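PDB 1OA4: endo-beta-1,4-glucanase from Streptomyces sp., which hydrolyses internal beta-1,4-glucosidic bonds of cellulose, as an endoglucanase of glycoside hydrolase family 12. Local coordinates for residues 1-5 and 30-35; 12-18 and 68-73; 85-91 and 170-176. One frame throughout, in Å; residues are numbered along the deposited sequence.

Overall arrangement
The fold is almost all beta. Contact 1 and contact 3 sit at the two ends of one six-stranded antiparallel sheet: contact 1 pairs edge strand 2-4 with 30-34, and contact 3 pairs edge strand 171-175 with 86-92, their centres about 23 Å apart. Contact 2 joins the turn between strands 10-13 and 17-20, which belong to the other large sheet, to the loop after strand 68-69. Its centre is about 16 Å from that of contact 1, which it touches through Ile13 against Val34, and about 17 Å from that of contact 3. Along the chain contacts 1 and 2 interleave, and contact 3 follows. The N-terminal strands thus contribute to both sheets, 2-4 and 30-34 to one, 10-13 and 17-20 to the other.

Contact 1: 1-5 and 30-35; sequences NQQIC and QCINVT
Cys5 and Cys31 are joined by a disulfide, SG to SG 2.0 Å, that closes one end of this strand pair. In both cysteines SG lies anti to the carbonyl carbon (chi1 -59° and -56°), and the C-S-S-C torsion of 103° is close to the relaxed right angle.

Backbone bonds do the rest of the pairing. Gln2 and Val34 form one antiparallel hydrogen-bonded pair, with Val34 N to Gln2 O at 2.8 Å; Ile4 and Ile32 form the next, with Ile4 N reaching Ile32 O at 2.8 Å. A water takes over beyond them, accepting from Gln30 N and donating to Cys5 O.

Apolar contacts gather on the face shared by Ile4, Ile32 and Val34. Ile4 CD1 meets Val34 CG2 at 4.0 Å, while Ile4 CB lies 4.0 Å from Ile32 CG1. These branched residues suit a strand and turn toward Thr11 and Val19 of the other sheet. Gln2 shares that face, but its amide oxygen accepts from Thr11 OG1.

The chemistry implies a double fastening: a covalent link and direct backbone bonds hold the N-terminal edge strand, while Ile4, with Ile32 and Val34 of the partner strand, forms the apolar face turned to the other sheet.

Contact 2: 12-18 and 68-73; sequences TIQDRYV and NCAPRT
Arg72 reaches across to Asp15 with both terminal nitrogens. Arg72 NH1 and NH2 share the carbonyl Asp15 O, at 2.9 and 3.0 Å, in two weak bonds bent to 128°; the oxygen lies at the edge of the guanidinium. Arg72 NH1 also makes a salt bridge to Asp15 OD2 at 3.2 Å, meeting it from above the carboxylate plane. A bend at chi3 (-44°) turns the guanidinium toward Asp15.

Next to this bridge Pro71 CB packs 3.4 Å from Asp15 O; at the other end of the contact Val18 CG2 rests 3.6 Å from Ala70 CA, where a small residue lets the chains come close. Arg16 crosses Arg72 at a slant, the guanidinium planes 80° apart: Arg16 CD lies 3.3 Å from Pro71 O, and one face of the Arg16 guanidinium looks on Arg72 O and Thr73 N while the opposite face has Tyr17 CE1.

Farther out, Asp62 forms a salt bridge with Arg16 NH1 and accepts from Thr73 OG1. A classic bulge, Arg16 and Tyr17 facing Ile13, shapes one loop, and a type II turn from Ala70 to Thr73 shapes the other.

Carboxylates thus meet each arginine, Asp15 for Arg72 and Asp62 for Arg16, which probably offsets the likeness of their charges where the two loops join.

Contact 3: 85-91 and 170-176; sequences APSSVSY and SSWSFDV
The Phe174 ring comes near Ser87, its CD1 3.6 Å from Ser87 O. One of its faces takes Trp172 CZ3, offset toward the rim, and Trp172 O lies at its edge in plane. The indole in turn has Phe174 CB over one face and a cation-pi partner in Arg146. Phe174 CG sits between the backbone N and the carbonyl carbon (chi1 63°), which carries the ring toward the neighbouring strand, whereas the Trp172 indole leads away from it. At the far end Val89 CG2 lies over one face of the Tyr91 ring, offset toward the rim.

Between these groups the backbones pair in antiparallel register. Ser87 and Phe174 form a hydrogen-bonded pair, with Ser87 N to Phe174 O at 2.8 Å. The next pair is longer: Val89 N to Trp172 O and Trp172 N to Val89 O are each 3.2 Å. Tyr91 N finishes the series on Ser170 O at 2.8 Å. On the Ser88 and Ser173 face small side chains allow a close fit, Ser173 OG standing 3.2 Å from Ser88 CB; Ser88 OG itself is hydrogen-bonded to Ser217 OG.

Asp175 closes the other end. Asp175 OD1 accepts from Ala85 N at 2.8 Å, on the syn side but 35° out of the carboxylate plane, and also caps Lys177 N, a role for which a short carboxylate is well suited as N-cap of helix 176-185. Val176 N then bonds Ala85 O.

Phe174, Val89 and Val176 pack on strands 98-108, 119-128 and 194-204 of the other sheet, and with 171-175 outermost in its own sheet the pair is an edge of the beta-sandwich (jelly-roll) fold of family 12 glycoside hydrolases.

Contact 1: 1-5 and 30-35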
ATOM      1  N   ASN A   1     -16.242  -5.127  16.119  1.00 23.97           N
ATOM      2  CA  ASN A   1     -14.789  -4.816  16.268  1.00 23.52           C
ATOM      3  C   ASN A   1     -14.041  -6.107  16.468  1.00 22.22           C
ATOM      4  O   ASN A   1     -14.417  -6.922  17.320  1.00 21.49           O
ATOM      5  CB  ASN A   1     -14.527  -3.926  17.483  1.00 24.79           C
ATOM      6  CG  ASN A   1     -15.049  -2.531  17.320  1.00 28.38           C
ATOM      7  OD1 ASN A   1     -16.253  -2.322  17.162  1.00 35.12           O
ATOM      8  ND2 ASN A   1     -14.148  -1.547  17.388  1.00 34.02           N
ATOM      9  N   GLN A   2     -13.032  -6.336  15.634  1.00 20.42           N
ATOM     10  CA  GLN A   2     -12.190  -7.495  15.755  1.00 19.36           C
ATOM     11  C   GLN A   2     -10.745  -7.102  15.960  1.00 17.98           C
ATOM     12  O   GLN A   2     -10.176  -6.384  15.131  1.00 17.27           O
ATOM     13  CB  GLN A   2     -12.283  -8.292  14.449  1.00 19.79           C
ATOM     14  CG  GLN A   2     -11.589  -9.614  14.493  1.00 21.43           C
ATOM     15  CD  GLN A   2     -11.658 -10.354  13.172  1.00 22.05           C
ATOM     16  OE1 GLN A   2     -12.460 -10.011  12.296  1.00 24.97           O
ATOM     17  NE2 GLN A   2     -10.816 -11.376  13.026  1.00 24.47           N
ATOM     18  N   GLN A   3     -10.152  -7.585  17.046  1.00 16.24           N
ATOM     19  CA  GLN A   3      -8.749  -7.365  17.275  1.00 15.69           C
ATOM     20  C   GLN A   3      -7.926  -8.487  16.628  1.00 15.00           C
ATOM     21  O   GLN A   3      -8.200  -9.665  16.844  1.00 14.56           O
ATOM     22  CB  GLN A   3      -8.436  -7.310  18.764  1.00 16.05           C
ATOM     23  CG  GLN A   3      -6.968  -7.084  19.027  1.00 18.90           C
ATOM     24  CD  GLN A   3      -6.572  -7.339  20.477  1.00 24.03           C
ATOM     25  OE1 GLN A   3      -6.615  -8.484  20.976  1.00 27.10           O
ATOM     26  NE2 GLN A   3      -6.178  -6.283  21.149  1.00 23.36           N
ATOM     27  N   ILE A   4      -6.911  -8.091  15.858  1.00 13.17           N
ATOM     28  CA  ILE A   4      -5.997  -9.023  15.209  1.00 13.52           C
ATOM     29  C   ILE A   4      -4.580  -8.683  15.623  1.00 13.33           C
ATOM     30  O   ILE A   4      -4.114  -7.561  15.374  1.00 13.95           O
ATOM     31  CB  ILE A   4      -6.098  -8.920  13.685  1.00 13.40           C
ATOM     32  CG1 ILE A   4      -7.513  -9.278  13.226  1.00 13.42           C
ATOM     33  CG2 ILE A   4      -5.113  -9.841  13.055  1.00 14.51           C
ATOM     34  CD1 ILE A   4      -7.767  -9.181  11.722  1.00 15.01           C
ATOM     35  N   CYS A   5      -3.915  -9.638  16.267  1.00 13.20           N
ATOM     36  CA  CYS A   5      -2.529  -9.466  16.676  1.00 13.14           C
ATOM     37  C   CYS A   5      -1.588 -10.467  15.998  1.00 13.52           C
ATOM     38  O   CYS A   5      -0.401 -10.216  15.917  1.00 14.20           O
ATOM     39  CB  CYS A   5      -2.368  -9.619  18.182  1.00 12.44           C
ATOM     40  SG  CYS A   5      -3.335  -8.448  19.177  1.00 11.95           S
ATOM     41  N   GLN A  30       2.304  -6.418  17.403  1.00 12.00           N
ATOM     42  CA  GLN A  30       1.471  -5.420  16.743  1.00 11.76           C
ATOM     43  C   GLN A  30       0.067  -5.954  16.638  1.00 11.51           C
ATOM     44  O   GLN A  30      -0.141  -7.104  16.240  1.00 11.75           O
ATOM     45  CB  GLN A  30       1.961  -5.123  15.332  1.00 11.20           C
ATOM     46  CG  GLN A  30       1.113  -4.105  14.578  1.00 12.52           C
ATOM     47  CD  GLN A  30       1.606  -3.881  13.167  1.00 12.11           C
ATOM     48  OE1 GLN A  30       2.584  -3.148  12.963  1.00 11.99           O
ATOM     49  NE2 GLN A  30       0.952  -4.513  12.185  1.00 11.36           N
ATOM     50  N   CYS A  31      -0.900  -5.100  16.964  1.00 12.18           N
ATOM     51  CA  CYS A  31      -2.310  -5.437  16.814  1.00 12.29           C
ATOM     52  C   CYS A  31      -3.075  -4.356  16.095  1.00 12.61           C
ATOM     53  O   CYS A  31      -2.726  -3.198  16.222  1.00 12.44           O
ATOM     54  CB  CYS A  31      -2.979  -5.581  18.169  1.00 12.75           C
ATOM     55  SG  CYS A  31      -2.240  -6.751  19.300  1.00 11.30           S
ATOM     56  N   ILE A  32      -4.100  -4.741  15.334  1.00 12.90           N
ATOM     57  CA  ILE A  32      -5.026  -3.784  14.734  1.00 12.78           C
ATOM     58  C   ILE A  32      -6.415  -4.134  15.210  1.00 13.62           C
ATOM     59  O   ILE A  32      -6.669  -5.280  15.558  1.00 13.70           O
ATOM     60  CB  ILE A  32      -4.964  -3.779  13.216  1.00 13.26           C
ATOM     61  CG1 ILE A  32      -5.243  -5.161  12.624  1.00 12.54           C
ATOM     62  CG2 ILE A  32      -3.593  -3.349  12.788  1.00 14.33           C
ATOM     63  CD1 ILE A  32      -5.335  -5.156  11.128  1.00 13.31           C
ATOM     64  N   ASN A  33      -7.275  -3.125  15.288  1.00 13.07           N
ATOM     65  CA  ASN A  33      -8.678  -3.328  15.634  1.00 14.51           C
ATOM     66  C   ASN A  33      -9.447  -2.982  14.364  1.00 14.43           C
ATOM     67  O   ASN A  33      -9.417  -1.825  13.922  1.00 14.90           O
ATOM     68  CB  ASN A  33      -9.085  -2.393  16.791  1.00 14.61           C
ATOM     69  CG  ASN A  33     -10.461  -2.711  17.356  1.00 20.46           C
ATOM     70  OD1 ASN A  33     -10.902  -3.861  17.327  1.00 25.28           O
ATOM     71  ND2 ASN A  33     -11.146  -1.693  17.873  1.00 21.28           N
ATOM     72  N   VAL A  34     -10.108  -3.970  13.778  1.00 14.63           N
ATOM     73  CA  VAL A  34     -10.858  -3.813  12.526  1.00 15.31           C
ATOM     74  C   VAL A  34     -12.343  -3.537  12.772  1.00 16.98           C
ATOM     75  O   VAL A  34     -13.019  -4.311  13.449  1.00 16.92           O
ATOM     76  CB  VAL A  34     -10.689  -5.061  11.661  1.00 15.30           C
ATOM     77  CG1 VAL A  34     -11.311  -4.861  10.267  1.00 15.00           C
ATOM     78  CG2 VAL A  34      -9.207  -5.406  11.567  1.00 15.80           C
ATOM     79  N   THR A  35     -12.830  -2.416  12.243  1.00 18.49           N
ATOM     80  CA  THR A  35     -14.239  -2.029  12.369  1.00 20.38           C
ATOM     81  C   THR A  35     -14.956  -2.382  11.068  1.00 20.33           C
ATOM     82  O   THR A  35     -14.430  -3.113  10.244  1.00 20.66           O
ATOM     83  CB  THR A  35     -14.381  -0.517  12.611  1.00 21.02           C
ATOM     84  OG1 THR A  35     -14.034   0.187  11.416  1.00 25.06           O
ATOM     85  CG2 THR A  35     -13.402   0.003  13.586  1.00 24.37           C
TER
HETATM   86  O   HOH W   1       1.860  -9.299  16.977  1.00 16.00           O

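Contact 2: 12-18 and 68-73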
ATOM      1  N   THR A  12     -12.036  -9.550   6.651  1.00 16.02           N
ATOM      2  CA  THR A  12     -12.555  -8.702   5.590  1.00 16.05           C
ATOM      3  C   THR A  12     -13.459  -7.628   6.162  1.00 15.88           C
ATOM      4  O   THR A  12     -13.978  -7.777   7.265  1.00 17.07           O
ATOM      5  CB  THR A  12     -13.362  -9.481   4.564  1.00 16.28           C
ATOM      6  OG1 THR A  12     -14.538 -10.019   5.185  1.00 18.00           O
ATOM      7  CG2 THR A  12     -12.568 -10.667   4.065  1.00 16.81           C
ATOM      8  N   ILE A  13     -13.607  -6.547   5.407  1.00 15.22           N
ATOM      9  CA  ILE A  13     -14.622  -5.534   5.686  1.00 15.33           C
ATOM     10  C   ILE A  13     -15.524  -5.380   4.462  1.00 15.49           C
ATOM     11  O   ILE A  13     -15.081  -5.551   3.330  1.00 14.63           O
ATOM     12  CB  ILE A  13     -14.011  -4.206   6.073  1.00 15.57           C
ATOM     13  CG1 ILE A  13     -13.132  -3.660   4.951  1.00 15.15           C
ATOM     14  CG2 ILE A  13     -13.284  -4.403   7.374  1.00 15.53           C
ATOM     15  CD1 ILE A  13     -12.685  -2.234   5.153  1.00 16.58           C
ATOM     16  N   GLN A  14     -16.798  -5.079   4.719  1.00 15.60           N
ATOM     17  CA  GLN A  14     -17.802  -4.815   3.695  1.00 15.47           C
ATOM     18  C   GLN A  14     -18.006  -5.997   2.739  1.00 15.01           C
ATOM     19  O   GLN A  14     -18.511  -5.826   1.628  1.00 14.89           O
ATOM     20  CB  GLN A  14     -17.423  -3.560   2.910  1.00 15.98           C
ATOM     21  CG  GLN A  14     -17.208  -2.295   3.751  1.00 17.73           C
ATOM     22  CD  GLN A  14     -16.507  -1.189   2.954  1.00 20.30           C
ATOM     23  OE1 GLN A  14     -17.044  -0.681   1.973  1.00 25.95           O
ATOM     24  NE2 GLN A  14     -15.300  -0.839   3.365  1.00 22.39           N
ATOM     25  N   ASP A  15     -17.592  -7.182   3.179  1.00 14.49           N
ATOM     26  CA  ASP A  15     -17.587  -8.396   2.349  1.00 14.72           C
ATOM     27  C   ASP A  15     -16.951  -8.078   1.001  1.00 14.18           C
ATOM     28  O   ASP A  15     -17.400  -8.544  -0.048  1.00 14.12           O
ATOM     29  CB  ASP A  15     -18.991  -8.959   2.148  1.00 15.17           C
ATOM     30  CG  ASP A  15     -18.973 -10.352   1.535  1.00 16.59           C
ATOM     31  OD1 ASP A  15     -18.061 -11.166   1.826  1.00 21.40           O
ATOM     32  OD2 ASP A  15     -19.836 -10.721   0.711  1.00 21.33           O
ATOM     33  N   ARG A  16     -15.883  -7.279   1.027  1.00 14.27           N
ATOM     34  CA  ARG A  16     -15.286  -6.808  -0.216  1.00 13.78           C
ATOM     35  C   ARG A  16     -13.774  -6.583  -0.173  1.00 13.38           C
ATOM     36  O   ARG A  16     -13.119  -6.703  -1.210  1.00 14.21           O
ATOM     37  CB  ARG A  16     -15.963  -5.504  -0.669  1.00 14.20           C
ATOM     38  CG  ARG A  16     -15.462  -4.946  -1.987  1.00 13.58           C
ATOM     39  CD  ARG A  16     -15.711  -5.898  -3.159  1.00 14.66           C
ATOM     40  NE  ARG A  16     -15.238  -5.395  -4.433  1.00 15.16           N
ATOM     41  CZ  ARG A  16     -13.975  -5.510  -4.843  1.00 15.51           C
ATOM     42  NH1 ARG A  16     -13.072  -6.073  -4.062  1.00 15.66           N
ATOM     43  NH2 ARG A  16     -13.622  -5.046  -6.017  1.00 16.96           N
ATOM     44  N   TYR A  17     -13.231  -6.205   0.975  1.00 13.13           N
ATOM     45  CA  TYR A  17     -11.789  -5.912   1.061  1.00 12.42           C
ATOM     46  C   TYR A  17     -11.157  -6.690   2.202  1.00 12.84           C
ATOM     47  O   TYR A  17     -11.778  -6.951   3.222  1.00 13.15           O
ATOM     48  CB  TYR A  17     -11.532  -4.401   1.268  1.00 13.12           C
ATOM     49  CG  TYR A  17     -12.230  -3.512   0.254  1.00 11.88           C
ATOM     50  CD1 TYR A  17     -11.889  -3.525  -1.084  1.00 12.99           C
ATOM     51  CD2 TYR A  17     -13.253  -2.653   0.647  1.00 14.08           C
ATOM     52  CE1 TYR A  17     -12.563  -2.720  -2.010  1.00 12.57           C
ATOM     53  CE2 TYR A  17     -13.904  -1.853  -0.251  1.00 13.88           C
ATOM     54  CZ  TYR A  17     -13.569  -1.872  -1.576  1.00 13.47           C
ATOM     55  OH  TYR A  17     -14.245  -1.061  -2.474  1.00 14.77           O
ATOM     56  N   VAL A  18      -9.901  -7.072   2.004  1.00 12.63           N
ATOM     57  CA  VAL A  18      -9.138  -7.777   3.014  1.00 12.06           C
ATOM     58  C   VAL A  18      -8.390  -6.759   3.870  1.00 12.23           C
ATOM     59  O   VAL A  18      -7.858  -5.776   3.337  1.00 12.25           O
ATOM     60  CB  VAL A  18      -8.098  -8.711   2.372  1.00 12.17           C
ATOM     61  CG1 VAL A  18      -7.272  -9.409   3.440  1.00 12.45           C
ATOM     62  CG2 VAL A  18      -8.775  -9.694   1.441  1.00 12.92           C
ATOM     63  N   ASN A  68      -4.418 -14.705  -0.794  1.00 13.98           N
ATOM     64  CA  ASN A  68      -5.583 -14.219  -0.051  1.00 14.40           C
ATOM     65  C   ASN A  68      -6.227 -13.111  -0.893  1.00 13.56           C
ATOM     66  O   ASN A  68      -5.665 -12.014  -1.039  1.00 13.22           O
ATOM     67  CB  ASN A  68      -5.159 -13.697   1.326  1.00 14.61           C
ATOM     68  CG  ASN A  68      -6.348 -13.355   2.232  1.00 19.62           C
ATOM     69  OD1 ASN A  68      -6.171 -13.148   3.449  1.00 23.85           O
ATOM     70  ND2 ASN A  68      -7.555 -13.284   1.656  1.00 22.84           N
ATOM     71  N   CYS A  69      -7.377 -13.429  -1.493  1.00 14.13           N
ATOM     72  CA  CYS A  69      -8.027 -12.536  -2.448  1.00 13.61           C
ATOM     73  C   CYS A  69      -9.282 -11.902  -1.871  1.00 14.28           C
ATOM     74  O   CYS A  69     -10.101 -12.564  -1.212  1.00 14.64           O
ATOM     75  CB  CYS A  69      -8.386 -13.297  -3.738  1.00 13.29           C
ATOM     76  SG  CYS A  69      -6.971 -14.085  -4.580  1.00 14.12           S
ATOM     77  N   ALA A  70      -9.445 -10.617  -2.119  1.00 13.70           N
ATOM     78  CA  ALA A  70     -10.641  -9.938  -1.653  1.00 14.80           C
ATOM     79  C   ALA A  70     -11.893 -10.464  -2.375  1.00 14.16           C
ATOM     80  O   ALA A  70     -11.849 -10.782  -3.565  1.00 13.86           O
ATOM     81  CB  ALA A  70     -10.479  -8.447  -1.881  1.00 15.00           C
ATOM     82  N   PRO A  71     -13.002 -10.599  -1.657  1.00 14.54           N
ATOM     83  CA  PRO A  71     -14.232 -11.077  -2.298  1.00 15.15           C
ATOM     84  C   PRO A  71     -14.629 -10.244  -3.491  1.00 15.71           C
ATOM     85  O   PRO A  71     -14.624  -9.008  -3.406  1.00 16.15           O
ATOM     86  CB  PRO A  71     -15.286 -10.934  -1.194  1.00 15.35           C
ATOM     87  CG  PRO A  71     -14.523 -11.064   0.061  1.00 14.97           C
ATOM     88  CD  PRO A  71     -13.182 -10.362  -0.218  1.00 14.52           C
ATOM     89  N   ARG A  72     -14.968 -10.935  -4.576  1.00 16.02           N
ATOM     90  CA  ARG A  72     -15.471 -10.343  -5.812  1.00 16.56           C
ATOM     91  C   ARG A  72     -14.502  -9.435  -6.537  1.00 15.84           C
ATOM     92  O   ARG A  72     -14.899  -8.665  -7.412  1.00 15.69           O
ATOM     93  CB  ARG A  72     -16.784  -9.615  -5.556  1.00 17.55           C
ATOM     94  CG  ARG A  72     -17.895 -10.562  -5.215  1.00 19.22           C
ATOM     95  CD  ARG A  72     -19.275  -9.875  -5.031  1.00 20.81           C
ATOM     96  NE  ARG A  72     -19.200  -8.648  -4.238  1.00 22.09           N
ATOM     97  CZ  ARG A  72     -19.048  -8.619  -2.920  1.00 23.08           C
ATOM     98  NH1 ARG A  72     -18.954  -9.749  -2.236  1.00 25.37           N
ATOM     99  NH2 ARG A  72     -19.007  -7.456  -2.276  1.00 23.52           N
ATOM    100  N   THR A  73     -13.210  -9.579  -6.256  1.00 15.20           N
ATOM    101  CA  THR A  73     -12.252  -8.723  -6.903  1.00 14.21           C
ATOM    102  C   THR A  73     -12.211  -9.082  -8.379  1.00 14.52           C
ATOM    103  O   THR A  73     -12.468 -10.238  -8.745  1.00 15.26           O
ATOM    104  CB  THR A  73     -10.827  -8.925  -6.307  1.00 13.40           C
ATOM    105  OG1 THR A  73      -9.923  -8.018  -6.938  1.00 12.28           O
ATOM    106  CG2 THR A  73     -10.287 -10.358  -6.539  1.00 14.04           C
TER

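Contact 3: 85-91 and 170-176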
ATOM      1  N   ALA A  85      -9.317   2.405 -12.663  1.00 12.58           N
ATOM      2  CA  ALA A  85      -9.119   1.752 -11.389  1.00 12.62           C
ATOM      3  C   ALA A  85      -9.335   2.742 -10.241  1.00 12.72           C
ATOM      4  O   ALA A  85      -8.408   3.069  -9.521  1.00 12.93           O
ATOM      5  CB  ALA A  85      -7.705   1.164 -11.312  1.00 13.00           C
ATOM      6  N   PRO A  86     -10.566   3.207 -10.043  1.00 12.93           N
ATOM      7  CA  PRO A  86     -10.789   4.216  -9.012  1.00 13.12           C
ATOM      8  C   PRO A  86     -10.602   3.654  -7.625  1.00 12.04           C
ATOM      9  O   PRO A  86     -11.128   2.583  -7.290  1.00 11.05           O
ATOM     10  CB  PRO A  86     -12.239   4.641  -9.238  1.00 13.31           C
ATOM     11  CG  PRO A  86     -12.858   3.504  -9.942  1.00 14.70           C
ATOM     12  CD  PRO A  86     -11.800   2.845 -10.756  1.00 13.05           C
ATOM     13  N   SER A  87      -9.862   4.392  -6.808  1.00 11.80           N
ATOM     14  CA  SER A  87      -9.635   4.001  -5.431  1.00 11.87           C
ATOM     15  C   SER A  87      -9.658   5.232  -4.532  1.00 12.07           C
ATOM     16  O   SER A  87      -9.428   6.350  -4.999  1.00 12.16           O
ATOM     17  CB  SER A  87      -8.302   3.238  -5.301  1.00 12.14           C
ATOM     18  OG  SER A  87      -8.117   2.721  -3.997  1.00 11.84           O
ATOM     19  N   SER A  88      -9.963   5.025  -3.259  1.00 11.97           N
ATOM     20  CA  SER A  88      -9.946   6.113  -2.303  1.00 12.25           C
ATOM     21  C   SER A  88      -9.508   5.602  -0.945  1.00 12.04           C
ATOM     22  O   SER A  88      -9.639   4.428  -0.632  1.00 10.49           O
ATOM     23  CB  SER A  88     -11.348   6.736  -2.174  1.00 13.10           C
ATOM     24  OG  SER A  88     -12.220   5.843  -1.513  1.00 16.23           O
ATOM     25  N   VAL A  89      -8.992   6.515  -0.142  1.00 12.42           N
ATOM     26  CA  VAL A  89      -8.622   6.198   1.226  1.00 12.02           C
ATOM     27  C   VAL A  89      -8.762   7.467   2.046  1.00 12.43           C
ATOM     28  O   VAL A  89      -8.625   8.577   1.511  1.00 12.75           O
ATOM     29  CB  VAL A  89      -7.154   5.663   1.319  1.00 12.10           C
ATOM     30  CG1 VAL A  89      -6.146   6.772   1.071  1.00 12.56           C
ATOM     31  CG2 VAL A  89      -6.904   5.039   2.634  1.00 12.14           C
ATOM     32  N   SER A  90      -9.066   7.299   3.324  1.00 11.22           N
ATOM     33  CA  SER A  90      -9.107   8.400   4.281  1.00 11.82           C
ATOM     34  C   SER A  90      -8.311   7.917   5.472  1.00 11.44           C
ATOM     35  O   SER A  90      -8.570   6.828   5.989  1.00 12.69           O
ATOM     36  CB  SER A  90     -10.536   8.691   4.689  1.00 11.71           C
ATOM     37  OG  SER A  90     -10.527   9.619   5.766  1.00 14.22           O
ATOM     38  N   TYR A  91      -7.354   8.739   5.900  1.00 12.13           N
ATOM     39  CA  TYR A  91      -6.424   8.413   6.967  1.00 12.21           C
ATOM     40  C   TYR A  91      -6.543   9.333   8.181  1.00 13.34           C
ATOM     41  O   TYR A  91      -6.888  10.513   8.056  1.00 14.15           O
ATOM     42  CB  TYR A  91      -4.983   8.579   6.465  1.00 11.90           C
ATOM     43  CG  TYR A  91      -4.408   7.528   5.548  1.00 10.92           C
ATOM     44  CD1 TYR A  91      -4.186   6.228   6.001  1.00 11.02           C
ATOM     45  CD2 TYR A  91      -3.979   7.858   4.276  1.00 10.26           C
ATOM     46  CE1 TYR A  91      -3.572   5.287   5.183  1.00 12.09           C
ATOM     47  CE2 TYR A  91      -3.377   6.910   3.451  1.00 11.27           C
ATOM     48  CZ  TYR A  91      -3.179   5.646   3.922  1.00  9.33           C
ATOM     49  OH  TYR A  91      -2.540   4.733   3.094  1.00 10.92           O
ATOM     50  N   SER A 170      -4.629  13.810   3.747  1.00 16.51           N
ATOM     51  CA  SER A 170      -5.529  13.131   4.677  1.00 17.18           C
ATOM     52  C   SER A 170      -6.433  12.122   3.986  1.00 16.77           C
ATOM     53  O   SER A 170      -6.747  11.060   4.541  1.00 16.61           O
ATOM     54  CB  SER A 170      -6.395  14.150   5.442  1.00 17.74           C
ATOM     55  OG  SER A 170      -7.096  14.990   4.549  1.00 23.26           O
ATOM     56  N   SER A 171      -6.874  12.474   2.789  1.00 15.65           N
ATOM     57  CA  SER A 171      -7.733  11.599   2.004  1.00 15.52           C
ATOM     58  C   SER A 171      -7.601  11.970   0.538  1.00 15.16           C
ATOM     59  O   SER A 171      -7.301  13.108   0.194  1.00 15.61           O
ATOM     60  CB  SER A 171      -9.195  11.703   2.451  1.00 15.68           C
ATOM     61  OG  SER A 171      -9.732  12.997   2.185  1.00 18.53           O
ATOM     62  N   TRP A 172      -7.806  11.002  -0.336  1.00 14.00           N
ATOM     63  CA  TRP A 172      -7.770  11.270  -1.758  1.00 13.70           C
ATOM     64  C   TRP A 172      -8.516  10.152  -2.471  1.00 13.86           C
ATOM     65  O   TRP A 172      -8.458   8.991  -2.049  1.00 13.32           O
ATOM     66  CB  TRP A 172      -6.325  11.350  -2.255  1.00 13.75           C
ATOM     67  CG  TRP A 172      -6.146  11.947  -3.638  1.00 13.90           C
ATOM     68  CD1 TRP A 172      -6.879  12.971  -4.204  1.00 13.90           C
ATOM     69  CD2 TRP A 172      -5.185  11.560  -4.616  1.00 12.64           C
ATOM     70  NE1 TRP A 172      -6.411  13.233  -5.471  1.00 15.92           N
ATOM     71  CE2 TRP A 172      -5.366  12.385  -5.742  1.00 14.36           C
ATOM     72  CE3 TRP A 172      -4.168  10.597  -4.655  1.00 12.99           C
ATOM     73  CZ2 TRP A 172      -4.579  12.271  -6.874  1.00 13.90           C
ATOM     74  CZ3 TRP A 172      -3.402  10.484  -5.793  1.00 12.28           C
ATOM     75  CH2 TRP A 172      -3.610  11.312  -6.881  1.00 12.46           C
ATOM     76  N   SER A 173      -9.234  10.525  -3.526  1.00 13.59           N
ATOM     77  CA  SER A 173      -9.919   9.580  -4.395  1.00 14.03           C
ATOM     78  C   SER A 173      -9.315   9.843  -5.761  1.00 13.68           C
ATOM     79  O   SER A 173      -9.269  11.004  -6.230  1.00 14.22           O
ATOM     80  CB  SER A 173     -11.432   9.805  -4.426  1.00 14.25           C
ATOM     81  OG  SER A 173     -12.005   9.767  -3.134  1.00 18.06           O
ATOM     82  N   PHE A 174      -8.848   8.782  -6.415  1.00 13.14           N
ATOM     83  CA  PHE A 174      -8.090   8.921  -7.645  1.00 13.04           C
ATOM     84  C   PHE A 174      -8.162   7.641  -8.485  1.00 12.70           C
ATOM     85  O   PHE A 174      -8.812   6.663  -8.093  1.00 13.52           O
ATOM     86  CB  PHE A 174      -6.631   9.235  -7.283  1.00 12.94           C
ATOM     87  CG  PHE A 174      -5.947   8.140  -6.513  1.00 12.14           C
ATOM     88  CD1 PHE A 174      -6.227   7.922  -5.171  1.00 12.36           C
ATOM     89  CD2 PHE A 174      -5.009   7.335  -7.126  1.00 11.91           C
ATOM     90  CE1 PHE A 174      -5.595   6.908  -4.469  1.00 14.91           C
ATOM     91  CE2 PHE A 174      -4.385   6.320  -6.427  1.00 12.90           C
ATOM     92  CZ  PHE A 174      -4.662   6.109  -5.104  1.00 13.46           C
ATOM     93  N   ASP A 175      -7.550   7.673  -9.658  1.00 13.51           N
ATOM     94  CA  ASP A 175      -7.486   6.511 -10.526  1.00 12.69           C
ATOM     95  C   ASP A 175      -6.101   5.891 -10.456  1.00 12.75           C
ATOM     96  O   ASP A 175      -5.119   6.475 -10.907  1.00 12.37           O
ATOM     97  CB  ASP A 175      -7.844   6.888 -11.974  1.00 13.39           C
ATOM     98  CG  ASP A 175      -8.211   5.688 -12.813  1.00 14.91           C
ATOM     99  OD1 ASP A 175      -7.633   4.614 -12.544  1.00 13.52           O
ATOM    100  OD2 ASP A 175      -9.076   5.714 -13.725  1.00 16.17           O
ATOM    101  N   VAL A 176      -6.046   4.703  -9.877  1.00 13.05           N
ATOM    102  CA  VAL A 176      -4.814   3.951  -9.746  1.00 13.16           C
ATOM    103  C   VAL A 176      -4.185   3.722 -11.110  1.00 13.84           C
ATOM    104  O   VAL A 176      -2.958   3.616 -11.213  1.00 12.42           O
ATOM    105  CB  VAL A 176      -5.061   2.619  -9.023  1.00 12.77           C
ATOM    106  CG1 VAL A 176      -3.882   1.645  -9.225  1.00 13.31           C
ATOM    107  CG2 VAL A 176      -5.264   2.895  -7.560  1.00 13.41           C
TER